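Local coordinates for Two-component response regulator, LuxR family (Aurantimonas sp., PDB 3CZ5), which probably binds DNA to regulate transcription as a LuxR-family response regulator, the portion here being mainly its phosphoacceptor-type receiver domain, at residues G65-E68 with A69-I73; I119-L123 with A124-A128; P15-R18 with E19-R23; R22-I25 with E26-P29. All coordinates share one frame; numbering follows the deposited sequence.

In the fold
The four contacts sample helices and helix ends of a CheY-like receiver domain with a central parallel sheet. Interactions 3 and 4 follow one another along helix 15-25, share Arg22 and Arg23, and have centres about 10 Å apart. Interaction 4 meets interaction 2 directly: Arg28 NE reaches Glu120 OE1 at 2.7 Å in a salt bridge, and Ile25 CD1 packs on Ile119 CD1 at 3.6 Å. Interaction 1 lies across the centre of the chain from interaction 4, about 24 Å between centres. It begins helix 66-76, downstream of Asp58, the predicted phosphorylation site, unmodified here. The phosphate ion of interaction 3 probably came from the crystallisation liquor.

Interaction 1: residues G65-E68 with A69-I73; sequences GGIE and ATRHI
Thr70 turns its hydroxyl back on the preceding helical turn, where OG1 donates to Gly66 O at 2.8 Å. With OG1 anti to its own carbonyl carbon (chi1 -75°), the hydroxyl sits beside the backbone N, and both Thr70 donors face that one carbonyl; the bond from Thr70 N is weak. A valine here would probably cost Gly66 O its hydroxyl donor, with the weak amide bond from Thr70 left as a poorer substitute.

Around this side-chain bond run the regular backbone ones: Ala69 N to Gly65 O, Arg71 N to Ile67 O and His72 N to Glu68 O, the last at 3.0 Å. They form the first turns of helix 66-76, for which Gly65 is the N-cap residue. The helix is the crossover between strands 54-57 and 82-86 of the receiver fold, and Thr70 touches Ile82 and Ile84 of the second strand.

Packing and charge meet on the outer side. Glu68 and Arg71 run alongside each other, their planar ends only 24° apart in orientation, and one face of the guanidinium lies over Glu68 CA. The contact is largely with the glutamate stem, Arg71 NH1 lying 3.6 Å from Glu68 CG, whereas Arg71 NH1 and Glu68 OE1 stay 5.1 Å apart.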
loop_
_atom_site.group_PDB
_atom_site.type_symbol
_atom_site.label_atom_id
_atom_site.label_comp_id
_atom_site.label_asym_id
_atom_site.label_seq_id
_atom_site.Cartn_x
_atom_site.Cartn_y
_atom_site.Cartn_z
ATOM N N GLY A 65 2.791 -1.786 -12.353
ATOM C CA GLY A 65 2.602 -0.961 -11.166
ATOM C C GLY A 65 2.065 -1.759 -10.032
ATOM O O GLY A 65 2.186 -2.962 -10.046
ATOM N N GLY A 66 1.424 -1.113 -9.073
ATOM C CA GLY A 66 1.175 -1.773 -7.826
ATOM C C GLY A 66 0.096 -2.787 -7.997
ATOM O O GLY A 66 0.051 -3.744 -7.277
ATOM N N ILE A 67 -0.774 -2.575 -8.963
ATOM C CA ILE A 67 -1.917 -3.459 -9.128
ATOM C C ILE A 67 -1.413 -4.808 -9.716
ATOM O O ILE A 67 -1.783 -5.884 -9.218
ATOM C CB ILE A 67 -3.035 -2.765 -9.970
ATOM C CG1 ILE A 67 -4.432 -3.173 -9.545
ATOM C CG2 ILE A 67 -2.842 -2.991 -11.405
ATOM C CD1 ILE A 67 -5.196 -1.966 -8.856
ATOM N N GLU A 68 -0.552 -4.741 -10.745
ATOM C CA GLU A 68 0.050 -5.953 -11.335
ATOM C C GLU A 68 0.925 -6.656 -10.270
ATOM O O GLU A 68 0.785 -7.860 -9.993
ATOM C CB GLU A 68 0.811 -5.641 -12.659
ATOM C CG GLU A 68 -0.108 -5.061 -13.918
ATOM C CD GLU A 68 -0.022 -3.454 -14.300
ATOM O OE1 GLU A 68 -0.544 -2.564 -13.526
ATOM O OE2 GLU A 68 0.547 -3.128 -15.401
ATOM N N ALA A 69 1.792 -5.860 -9.653
ATOM C CA ALA A 69 2.568 -6.265 -8.483
ATOM C C ALA A 69 1.699 -6.992 -7.529
ATOM O O ALA A 69 2.085 -8.011 -7.000
ATOM C CB ALA A 69 3.141 -5.084 -7.776
ATOM N N THR A 70 0.530 -6.450 -7.259
ATOM C CA THR A 70 -0.240 -6.998 -6.116
ATOM C C THR A 70 -0.726 -8.388 -6.492
ATOM O O THR A 70 -0.696 -9.274 -5.659
ATOM C CB THR A 70 -1.481 -6.171 -5.728
ATOM O OG1 THR A 70 -1.072 -4.990 -5.034
ATOM C CG2 THR A 70 -2.449 -7.014 -4.849
ATOM N N ARG A 71 -1.173 -8.546 -7.747
ATOM C CA ARG A 71 -1.619 -9.809 -8.202
ATOM C C ARG A 71 -0.474 -10.751 -7.996
ATOM O O ARG A 71 -0.637 -11.763 -7.351
ATOM C CB ARG A 71 -2.102 -9.764 -9.655
ATOM C CG ARG A 71 -3.642 -9.470 -9.782
ATOM C CD ARG A 71 -4.015 -8.811 -11.135
ATOM N NE ARG A 71 -2.915 -9.097 -12.058
ATOM C CZ ARG A 71 -2.456 -8.246 -12.969
ATOM N NH1 ARG A 71 -3.043 -7.026 -13.077
ATOM N NH2 ARG A 71 -1.411 -8.618 -13.744
ATOM N N HIS A 72 0.704 -10.413 -8.503
ATOM C CA HIS A 72 1.797 -11.408 -8.496
ATOM C C HIS A 72 2.018 -11.948 -7.115
ATOM O O HIS A 72 2.137 -13.130 -6.916
ATOM C CB HIS A 72 3.109 -10.852 -9.038
ATOM C CG HIS A 72 3.295 -11.158 -10.476
ATOM N ND1 HIS A 72 2.906 -10.293 -11.488
ATOM C CD2 HIS A 72 3.742 -12.272 -11.087
ATOM C CE1 HIS A 72 3.124 -10.849 -12.662
ATOM N NE2 HIS A 72 3.629 -12.054 -12.450
ATOM N N ILE A 73 2.061 -11.057 -6.150
ATOM C CA ILE A 73 2.406 -11.435 -4.836
ATOM C C ILE A 73 1.322 -12.315 -4.214
ATOM O O ILE A 73 1.591 -13.293 -3.570
ATOM C CB ILE A 73 2.575 -10.208 -4.034
ATOM C CG1 ILE A 73 3.878 -9.498 -4.434
ATOM C CG2 ILE A 73 2.482 -10.580 -2.588
ATOM C CD1 ILE A 73 4.302 -8.229 -3.543
#

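Interaction 2: residues I119-L123 with A124-A128; sequences IEAIL and AGRRA
Ala121 and Arg126 are joined twice, by backbone and by side chain, where helix 114-122 ends in a Schellman motif. Arg126 N donates to Ala121 O at 2.7 Å, in the carbonyl plane, while Gly125 N returns to Ile122 O, approaching from above the plane of that carbonyl. Gly125 has the positive phi (107°) of the motif, at which a side chain would be jammed against the carbonyl of Ala124; a type I turn spans Ile122 to Gly125.

The Ala121 carbonyl receives more than one donor. It also takes a weak bond from Ala124 N, and Ala124 CB rests against the same oxygen. The methyl of Ala121 lies against one face of the Arg126 guanidinium, which a bend at chi3 (-53°) brings back over the helix end, with Ala121 CB 3.3 Å from Arg126 NH2.

Ile122 serves the inner side. Its side chain packs on Leu83 and Ser103, and Ala128, entering the edge strand 128-129, pairs by backbone with Ser103 and Tyr105. The chain thus turns from helix to sheet edge within a few residues. Two contacts mark the closure: Ile122 CA-H points at Arg126 O, and Ile122 CD1 touches Ala128 CB at 3.7 Å.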
loop_
_atom_site.group_PDB
_atom_site.type_symbol
_atom_site.label_atom_id
_atom_site.label_comp_id
_atom_site.label_asym_id
_atom_site.label_seq_id
_atom_site.Cartn_x
_atom_site.Cartn_y
_atom_site.Cartn_z
ATOM N N ILE A 119 -1.951 1.521 7.567
ATOM C CA ILE A 119 -1.118 0.404 8.004
ATOM C C ILE A 119 -1.648 -0.282 9.329
ATOM O O ILE A 119 -1.722 -1.527 9.418
ATOM C CB ILE A 119 0.283 0.906 8.258
ATOM C CG1 ILE A 119 0.946 1.270 6.961
ATOM C CG2 ILE A 119 1.137 -0.105 9.010
ATOM C CD1 ILE A 119 2.261 2.015 7.193
ATOM N N GLU A 120 -1.962 0.549 10.330
ATOM C CA GLU A 120 -2.461 0.115 11.617
ATOM C C GLU A 120 -3.709 -0.747 11.469
ATOM O O GLU A 120 -3.776 -1.856 12.025
ATOM C CB GLU A 120 -2.826 1.303 12.503
ATOM C CG GLU A 120 -1.695 2.282 12.701
ATOM C CD GLU A 120 -1.578 2.799 14.157
ATOM O OE1 GLU A 120 -0.523 2.489 14.803
ATOM O OE2 GLU A 120 -2.530 3.505 14.638
ATOM N N ALA A 121 -4.691 -0.240 10.731
ATOM C CA ALA A 121 -5.960 -0.940 10.506
ATOM C C ALA A 121 -5.877 -2.163 9.675
ATOM O O ALA A 121 -6.731 -3.034 9.819
ATOM C CB ALA A 121 -6.916 -0.055 9.826
ATOM N N ILE A 122 -4.961 -2.176 8.709
ATOM C CA ILE A 122 -4.815 -3.336 7.847
ATOM C C ILE A 122 -4.310 -4.499 8.721
ATOM O O ILE A 122 -4.814 -5.659 8.646
ATOM C CB ILE A 122 -3.858 -3.069 6.691
ATOM C CG1 ILE A 122 -4.634 -2.574 5.495
ATOM C CG2 ILE A 122 -3.266 -4.327 6.215
ATOM C CD1 ILE A 122 -3.889 -1.472 4.709
ATOM N N LEU A 123 -3.324 -4.163 9.567
ATOM C CA LEU A 123 -2.707 -5.121 10.498
ATOM C C LEU A 123 -3.700 -5.551 11.573
ATOM O O LEU A 123 -3.498 -6.520 12.323
ATOM C CB LEU A 123 -1.481 -4.491 11.123
ATOM C CG LEU A 123 -0.304 -4.369 10.171
ATOM C CD1 LEU A 123 0.947 -3.809 10.790
ATOM C CD2 LEU A 123 0.066 -5.757 9.643
ATOM N N ALA A 124 -4.809 -4.831 11.615
ATOM C CA ALA A 124 -5.784 -5.055 12.645
ATOM C C ALA A 124 -6.670 -6.031 12.002
ATOM O O ALA A 124 -7.462 -6.693 12.679
ATOM C CB ALA A 124 -6.583 -3.749 12.985
ATOM N N GLY A 125 -6.568 -6.092 10.685
ATOM C CA GLY A 125 -7.361 -7.006 9.909
ATOM C C GLY A 125 -8.464 -6.322 9.135
ATOM O O GLY A 125 -9.295 -7.019 8.582
ATOM N N ARG A 126 -8.496 -4.975 9.076
ATOM C CA ARG A 126 -9.531 -4.291 8.291
ATOM C C ARG A 126 -8.985 -3.723 6.994
ATOM O O ARG A 126 -7.770 -3.730 6.729
ATOM C CB ARG A 126 -10.224 -3.198 9.091
ATOM C CG ARG A 126 -10.415 -3.589 10.571
ATOM C CD ARG A 126 -11.083 -2.526 11.410
ATOM N NE ARG A 126 -10.458 -1.202 11.342
ATOM C CZ ARG A 126 -9.720 -0.658 12.327
ATOM N NH1 ARG A 126 -9.513 -1.345 13.459
ATOM N NH2 ARG A 126 -9.195 0.572 12.196
ATOM N N ARG A 127 -9.905 -3.241 6.171
ATOM C CA ARG A 127 -9.562 -2.696 4.869
ATOM C C ARG A 127 -9.405 -1.166 4.934
ATOM O O ARG A 127 -10.270 -0.472 5.466
ATOM C CB ARG A 127 -10.672 -3.099 3.915
ATOM C CG ARG A 127 -10.271 -3.275 2.486
ATOM C CD ARG A 127 -11.470 -3.241 1.593
ATOM N NE ARG A 127 -12.472 -4.206 2.024
ATOM C CZ ARG A 127 -12.358 -5.517 1.837
ATOM N NH1 ARG A 127 -11.273 -6.004 1.228
ATOM N NH2 ARG A 127 -13.336 -6.331 2.251
ATOM N N ALA A 128 -8.308 -0.626 4.422
ATOM C CA ALA A 128 -8.023 0.776 4.687
ATOM C C ALA A 128 -8.200 1.618 3.438
ATOM O O ALA A 128 -7.752 1.250 2.335
ATOM C CB ALA A 128 -6.663 0.965 5.296
#

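Interaction 3: residues P15-R18 with E19-R23; sequences PIVR and EGYRR. With PO4 (phosphate ion), chain F.
Val17 and Tyr21, one helical turn apart, lie side by side and point the same way, Val17 CG2 resting 4.1 Å from Tyr21 CE2. Tyr21 CG stands anti to its carbonyl carbon (chi1 -73°), which carries the ring back along the helix toward Val17, and beyond this contact it meets Phe85 edge-to-face.

Arg18 takes a different course. Its CG is anti to the backbone N (chi1 -163°), and a bend at chi3 brings the guanidinium over Pro15 CA, which sits off-centre against one face. A salt bridge to Glu36 and a hydrogen bond to Asp12 O hold the group, so Glu19, with OE1 4.3 Å from Arg18 NE, is only a charge neighbour. Glu19 bends at chi2 instead and offers OE2 to Arg22 NE in a salt bridge; that oxygen also lies close to Glu36 OE2, a like charge that the two arginines probably offset. The backbone beneath is ordinary helix.

A phosphate ion lies by the first turn of helix 15-25, which links strands 6-11 and 31-37 of the receiver domain. Val17 N gives phosphate O2 a weak bond of 3.5 Å. Val17 CG1 touches the same oxygen, while Pro15 CD lies against O3 and Ile16 CG1 against O4. This is consistent with loose binding, probably helped by the positive N-terminal end of the helix.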
loop_
_atom_site.group_PDB
_atom_site.type_symbol
_atom_site.label_atom_id
_atom_site.label_comp_id
_atom_site.label_asym_id
_atom_site.label_seq_id
_atom_site.Cartn_x
_atom_site.Cartn_y
_atom_site.Cartn_z
ATOM N N PRO A 15 13.210 7.525 -4.549
ATOM C CA PRO A 15 14.153 7.134 -3.523
ATOM C C PRO A 15 14.142 8.092 -2.362
ATOM O O PRO A 15 14.130 7.650 -1.238
ATOM C CB PRO A 15 15.473 7.145 -4.249
ATOM C CG PRO A 15 15.219 7.955 -5.517
ATOM C CD PRO A 15 13.803 7.790 -5.860
ATOM N N ILE A 16 14.076 9.391 -2.587
ATOM C CA ILE A 16 14.045 10.299 -1.437
ATOM C C ILE A 16 12.694 10.497 -0.755
ATOM O O ILE A 16 12.619 10.456 0.468
ATOM C CB ILE A 16 14.588 11.614 -1.839
ATOM C CG1 ILE A 16 15.893 11.324 -2.599
ATOM C CG2 ILE A 16 14.774 12.550 -0.605
ATOM C CD1 ILE A 16 16.637 12.547 -2.736
ATOM N N VAL A 17 11.624 10.701 -1.507
ATOM C CA VAL A 17 10.354 10.611 -0.820
ATOM C C VAL A 17 10.224 9.250 -0.136
ATOM O O VAL A 17 9.560 9.112 0.912
ATOM C CB VAL A 17 9.080 10.902 -1.732
ATOM C CG1 VAL A 17 9.448 11.773 -2.870
ATOM C CG2 VAL A 17 8.450 9.619 -2.255
ATOM N N ARG A 18 10.802 8.198 -0.712
ATOM C CA ARG A 18 10.559 6.882 -0.083
ATOM C C ARG A 18 11.081 6.990 1.308
ATOM O O ARG A 18 10.402 6.602 2.292
ATOM C CB ARG A 18 11.325 5.813 -0.764
ATOM C CG ARG A 18 10.807 4.472 -0.436
ATOM C CD ARG A 18 11.529 3.498 -1.325
ATOM N NE ARG A 18 12.968 3.639 -1.172
ATOM C CZ ARG A 18 13.791 3.622 -2.202
ATOM N NH1 ARG A 18 13.237 3.517 -3.411
ATOM N NH2 ARG A 18 15.115 3.700 -2.030
ATOM N N GLU A 19 12.283 7.576 1.402
ATOM C CA GLU A 19 12.914 7.719 2.718
ATOM C C GLU A 19 12.086 8.605 3.714
ATOM O O GLU A 19 12.021 8.290 4.916
ATOM C CB GLU A 19 14.342 8.232 2.619
ATOM C CG GLU A 19 15.249 7.490 3.541
ATOM C CD GLU A 19 15.298 6.000 3.173
ATOM O OE1 GLU A 19 15.191 5.707 1.920
ATOM O OE2 GLU A 19 15.447 5.135 4.119
ATOM N N GLY A 20 11.485 9.697 3.217
ATOM C CA GLY A 20 10.665 10.502 4.015
ATOM C C GLY A 20 9.539 9.668 4.590
ATOM O O GLY A 20 9.166 9.799 5.757
ATOM N N TYR A 21 8.963 8.804 3.783
ATOM C CA TYR A 21 7.883 7.999 4.307
ATOM C C TYR A 21 8.392 6.927 5.221
ATOM O O TYR A 21 7.702 6.559 6.184
ATOM C CB TYR A 21 7.084 7.365 3.207
ATOM C CG TYR A 21 6.225 8.335 2.479
ATOM C CD1 TYR A 21 5.422 9.149 3.178
ATOM C CD2 TYR A 21 6.214 8.404 1.096
ATOM C CE1 TYR A 21 4.619 10.030 2.585
ATOM C CE2 TYR A 21 5.380 9.299 0.448
ATOM C CZ TYR A 21 4.578 10.125 1.234
ATOM O OH TYR A 21 3.727 11.095 0.727
ATOM N N ARG A 22 9.578 6.392 4.963
ATOM C CA ARG A 22 10.088 5.476 5.978
ATOM C C ARG A 22 10.135 6.140 7.363
ATOM O O ARG A 22 9.694 5.603 8.390
ATOM C CB ARG A 22 11.475 5.011 5.631
ATOM C CG ARG A 22 12.177 4.398 6.836
ATOM C CD ARG A 22 13.519 3.916 6.341
ATOM N NE ARG A 22 14.558 4.966 6.411
ATOM C CZ ARG A 22 14.833 5.622 7.538
ATOM N NH1 ARG A 22 14.184 5.321 8.634
ATOM N NH2 ARG A 22 15.776 6.537 7.570
ATOM N N ARG A 23 10.683 7.336 7.388
ATOM C CA ARG A 23 10.862 7.990 8.673
ATOM C C ARG A 23 9.518 8.328 9.275
ATOM O O ARG A 23 9.375 8.390 10.479
ATOM C CB ARG A 23 11.805 9.180 8.558
ATOM C CG ARG A 23 13.134 8.744 7.924
ATOM C CD ARG A 23 14.051 9.919 7.517
ATOM N NE ARG A 23 14.500 10.703 8.671
ATOM C CZ ARG A 23 14.843 11.991 8.604
ATOM N NH1 ARG A 23 14.810 12.630 7.417
ATOM N NH2 ARG A 23 15.252 12.635 9.705
HETATM P P PO4 F . 12.919 11.853 -5.612
HETATM O O1 PO4 F . 12.411 12.426 -6.903
HETATM O O2 PO4 F . 12.393 12.517 -4.384
HETATM O O3 PO4 F . 12.102 10.586 -5.733
HETATM O O4 PO4 F . 14.406 11.697 -5.701
#

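Interaction 4: residues R22-I25 with E26-P29; sequences RRLI and ERRP
Glu26 and Arg22 pair across the last turn of helix 15-25, Glu26 OE1 lying 3.4 Å from Arg22 NH1 in a long, weak salt bridge; Arg22 NE is held by Glu19. The carboxylate comes to the edge of the guanidinium, near its plane, but the two flat groups are turned 53° against each other. Beneath them Glu26 N donates to Arg22 O at 2.9 Å, nearly in line with the carbonyl. The other oxygen, Glu26 OE2, accepts a hydrogen bond from Val33 N. An alanine in place of Glu26 would probably leave Val33 N without this acceptor and take from Arg22 its second, weaker acid neighbour.

The backbone here leaves the helix through a type I turn from Ile25 to Arg28, closed by a weak bond from Arg28 N to Ile25 O, before entering strand 31-37 of the receiver fold. Arg27 N holds Leu24 O at 3.1 Å, from above the carbonyl plane. The Arg27 chain then runs extended from CG to NE back along the helix, and Leu24 CD1 meets the edge of its guanidinium, 3.4 Å from Arg27 NH1.

Farther out, Ile25 packs on Leu115 of helix 114-122. Arg28 reaches Glu120 by a salt bridge and Ser4 by a hydrogen bond, while Arg28 NH1 bonds Pro29 O at 2.8 Å.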
loop_
_atom_site.group_PDB
_atom_site.type_symbol
_atom_site.label_atom_id
_atom_site.label_comp_id
_atom_site.label_asym_id
_atom_site.label_seq_id
_atom_site.Cartn_x
_atom_site.Cartn_y
_atom_site.Cartn_z
ATOM N N ARG A 22 9.578 6.392 4.963
ATOM C CA ARG A 22 10.088 5.476 5.978
ATOM C C ARG A 22 10.135 6.140 7.363
ATOM O O ARG A 22 9.694 5.603 8.390
ATOM C CB ARG A 22 11.475 5.011 5.631
ATOM C CG ARG A 22 12.177 4.398 6.836
ATOM C CD ARG A 22 13.519 3.916 6.341
ATOM N NE ARG A 22 14.558 4.966 6.411
ATOM C CZ ARG A 22 14.833 5.622 7.538
ATOM N NH1 ARG A 22 14.184 5.321 8.634
ATOM N NH2 ARG A 22 15.776 6.537 7.570
ATOM N N ARG A 23 10.683 7.336 7.388
ATOM C CA ARG A 23 10.862 7.990 8.673
ATOM C C ARG A 23 9.518 8.328 9.275
ATOM O O ARG A 23 9.375 8.390 10.479
ATOM C CB ARG A 23 11.805 9.180 8.558
ATOM C CG ARG A 23 13.134 8.744 7.924
ATOM C CD ARG A 23 14.051 9.919 7.517
ATOM N NE ARG A 23 14.500 10.703 8.671
ATOM C CZ ARG A 23 14.843 11.991 8.604
ATOM N NH1 ARG A 23 14.810 12.630 7.417
ATOM N NH2 ARG A 23 15.252 12.635 9.705
ATOM N N LEU A 24 8.514 8.519 8.446
ATOM C CA LEU A 24 7.198 8.771 9.000
ATOM C C LEU A 24 6.661 7.502 9.600
ATOM O O LEU A 24 6.223 7.488 10.718
ATOM C CB LEU A 24 6.200 9.226 7.933
ATOM C CG LEU A 24 4.958 9.922 8.467
ATOM C CD1 LEU A 24 5.354 11.043 9.363
ATOM C CD2 LEU A 24 4.175 10.455 7.342
ATOM N N ILE A 25 6.710 6.427 8.848
ATOM C CA ILE A 25 6.183 5.198 9.356
ATOM C C ILE A 25 6.854 4.779 10.649
ATOM O O ILE A 25 6.208 4.134 11.526
ATOM C CB ILE A 25 6.350 4.068 8.366
ATOM C CG1 ILE A 25 5.756 4.472 7.017
ATOM C CG2 ILE A 25 5.561 2.886 8.820
ATOM C CD1 ILE A 25 5.386 3.349 6.155
ATOM N N GLU A 26 8.129 5.128 10.802
ATOM C CA GLU A 26 8.843 4.571 11.945
ATOM C C GLU A 26 8.717 5.396 13.188
ATOM O O GLU A 26 9.264 5.056 14.216
ATOM C CB GLU A 26 10.284 4.283 11.645
ATOM C CG GLU A 26 10.465 3.097 10.783
ATOM C CD GLU A 26 11.923 2.850 10.564
ATOM O OE1 GLU A 26 12.675 3.629 11.198
ATOM O OE2 GLU A 26 12.306 1.882 9.826
ATOM N N ARG A 27 7.954 6.464 13.126
ATOM C CA ARG A 27 7.719 7.238 14.346
ATOM C C ARG A 27 6.644 6.514 15.159
ATOM O O ARG A 27 6.485 6.770 16.362
ATOM C CB ARG A 27 7.341 8.690 14.053
ATOM C CG ARG A 27 8.260 9.337 12.966
ATOM C CD ARG A 27 8.052 10.863 12.798
ATOM N NE ARG A 27 9.263 11.600 12.377
ATOM C CZ ARG A 27 9.477 12.100 11.145
ATOM N NH1 ARG A 27 8.548 11.939 10.189
ATOM N NH2 ARG A 27 10.599 12.772 10.866
ATOM N N ARG A 28 5.930 5.592 14.515
ATOM C CA ARG A 28 4.996 4.772 15.236
ATOM C C ARG A 28 5.841 3.618 15.716
ATOM O O ARG A 28 6.282 2.823 14.913
ATOM C CB ARG A 28 3.846 4.359 14.325
ATOM C CG ARG A 28 3.247 2.974 14.444
ATOM C CD ARG A 28 2.983 2.448 15.869
ATOM N NE ARG A 28 1.772 1.614 16.032
ATOM C CZ ARG A 28 1.773 0.386 16.550
ATOM N NH1 ARG A 28 2.921 -0.182 16.949
ATOM N NH2 ARG A 28 0.622 -0.274 16.658
ATOM N N PRO A 29 6.106 3.561 17.045
ATOM C CA PRO A 29 7.164 2.664 17.496
ATOM C C PRO A 29 6.605 1.274 17.385
ATOM O O PRO A 29 5.391 1.136 17.275
ATOM C CB PRO A 29 7.429 3.125 18.951
ATOM C CG PRO A 29 6.200 3.660 19.400
ATOM C CD PRO A 29 5.403 4.181 18.197
#